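Local coordinates for DNA polymerase sliding clamp (Archaeoglobus fulgidus, PDB 1RWZ) that encircles DNA as a ring-shaped homotrimer and serves as a processivity factor, a moving platform that tethers DNA polymerase and other replication proteins to DNA, at the interface of chains A and B. Numbering follows the deposited sequence. Chains: chain A/B, DNA polymerase sliding clamp.

The interface of chains A and B. Residues chain A 148, 170-171; chain B 73, 77, 106-108.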
loop_
_atom_site.group_PDB
_atom_site.type_symbol
_atom_site.label_atom_id
_atom_site.label_comp_id
_atom_site.label_asym_id
_atom_site.label_seq_id
_atom_site.Cartn_x
_atom_site.Cartn_y
_atom_site.Cartn_z
ATOM N N ILE A 148 16.339 9.272 -14.783
ATOM C CA ILE A 148 17.064 9.812 -15.929
ATOM C C ILE A 148 18.075 8.859 -16.562
ATOM O O ILE A 148 18.169 8.762 -17.789
ATOM C CB ILE A 148 17.819 11.106 -15.527
ATOM C CG1 ILE A 148 16.820 12.191 -15.126
ATOM C CG2 ILE A 148 18.702 11.584 -16.668
ATOM C CD1 ILE A 148 15.845 12.556 -16.223
ATOM N N ASP A 170 17.319 14.699 -21.454
ATOM C CA ASP A 170 17.193 15.365 -20.163
ATOM C C ASP A 170 18.362 15.056 -19.238
ATOM O O ASP A 170 19.196 14.194 -19.528
ATOM C CB ASP A 170 15.858 15.020 -19.478
ATOM C CG ASP A 170 15.588 13.528 -19.399
ATOM O OD1 ASP A 170 16.539 12.722 -19.488
ATOM O OD2 ASP A 170 14.405 13.159 -19.227
ATOM N N SER A 171 18.430 15.783 -18.131
ATOM C CA SER A 171 19.502 15.588 -17.168
ATOM C C SER A 171 19.047 16.062 -15.804
ATOM O O SER A 171 18.061 16.792 -15.675
ATOM C CB SER A 171 20.741 16.374 -17.585
ATOM O OG SER A 171 20.478 17.767 -17.591
ATOM N N ARG B 73 7.366 12.486 -19.523
ATOM C CA ARG B 73 8.591 12.791 -18.785
ATOM C C ARG B 73 8.342 13.636 -17.542
ATOM O O ARG B 73 8.820 13.302 -16.459
ATOM C CB ARG B 73 9.597 13.511 -19.682
ATOM C CG ARG B 73 10.228 12.632 -20.738
ATOM C CD ARG B 73 11.329 13.380 -21.476
ATOM N NE ARG B 73 11.965 12.557 -22.501
ATOM C CZ ARG B 73 12.679 11.462 -22.250
ATOM N NH1 ARG B 73 12.858 11.049 -21.003
ATOM N NH2 ARG B 73 13.209 10.774 -23.254
ATOM N N ILE B 77 9.104 12.543 -13.731
ATOM C CA ILE B 77 9.925 13.360 -12.839
ATOM C C ILE B 77 9.125 13.878 -11.643
ATOM O O ILE B 77 9.655 13.987 -10.537
ATOM C CB ILE B 77 10.529 14.574 -13.588
ATOM C CG1 ILE B 77 11.469 14.091 -14.696
ATOM C CG2 ILE B 77 11.273 15.475 -12.615
ATOM C CD1 ILE B 77 12.672 13.303 -14.197
ATOM N N TYR B 106 16.289 19.677 -12.642
ATOM C CA TYR B 106 16.029 18.805 -13.781
ATOM C C TYR B 106 15.954 19.685 -15.024
ATOM O O TYR B 106 15.373 20.771 -14.987
ATOM C CB TYR B 106 14.696 18.073 -13.568
ATOM C CG TYR B 106 14.175 17.300 -14.765
ATOM C CD1 TYR B 106 14.835 16.164 -15.233
ATOM C CD2 TYR B 106 13.005 17.699 -15.420
ATOM C CE1 TYR B 106 14.343 15.439 -16.322
ATOM C CE2 TYR B 106 12.504 16.982 -16.511
ATOM C CZ TYR B 106 13.178 15.852 -16.954
ATOM O OH TYR B 106 12.682 15.129 -18.016
ATOM N N LYS B 107 16.570 19.236 -16.112
ATOM C CA LYS B 107 16.538 19.982 -17.368
ATOM C C LYS B 107 15.981 19.045 -18.423
ATOM O O LYS B 107 16.495 17.943 -18.605
ATOM C CB LYS B 107 17.941 20.414 -17.800
ATOM C CG LYS B 107 18.579 21.512 -16.972
ATOM C CD LYS B 107 19.937 21.870 -17.559
ATOM C CE LYS B 107 20.574 23.042 -16.834
ATOM N NZ LYS B 107 21.905 23.383 -17.415
ATOM N N VAL B 108 14.921 19.461 -19.106
ATOM C CA VAL B 108 14.354 18.618 -20.143
ATOM C C VAL B 108 14.224 19.404 -21.431
ATOM O O VAL B 108 13.904 20.594 -21.419
ATOM C CB VAL B 108 12.967 18.050 -19.743
ATOM C CG1 VAL B 108 11.974 19.174 -19.537
ATOM C CG2 VAL B 108 12.472 17.089 -20.821
#
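Strand 170-176 of chain A pairs antiparallel with strand 104-109 of chain B, while the loop residue A:Ile148 packs against the same chain B strand and helix 71-78, which also reaches A:Asp170. Two reciprocal backbone hydrogen bonds define the pairing: A:Ser171 N donates to B:Lys107 O at 2.9 Å, and B:Lys107 N donates in turn to A:Ser171 O, nearly straight at the hydrogen (170°). The A:Asp170 carboxylate is engaged through OD2, which accepts a hydrogen bond from the phenolic OH of B:Tyr106 at 2.9 Å. That hydroxyl arrives on the anti side of the carboxylate, 22° out of its plane, whereas OD2 itself lies in the plane of the tyrosine ring, at its edge. A chi1 of 51° places the aspartate CG in the cleft flanked by N and C of its own backbone, turning the carboxylate toward the tyrosine and B:Arg73. The guanidinium NH1 of B:Arg73 makes a salt bridge to OD2 at 3.2 Å, but NH1 does not aim a hydrogen at OD2 and the carboxylate and guanidinium planes stand nearly perpendicular, so the attraction is probably mainly electrostatic, not a directed hydrogen bond. Beside this polar pair, the A:Ile148 CD1 methyl packs against B:Tyr106 CE1 at 3.3 Å and also touches B:Ile77 CD1 at 3.8 Å. Within chain B, B:Ile77 CG1 lies over one ring face near the rim, supporting the tyrosine. The patch joins neighbouring subunits by a continuous sheet, flanked by polar and apolar contacts, helping close the trimeric ring around DNA.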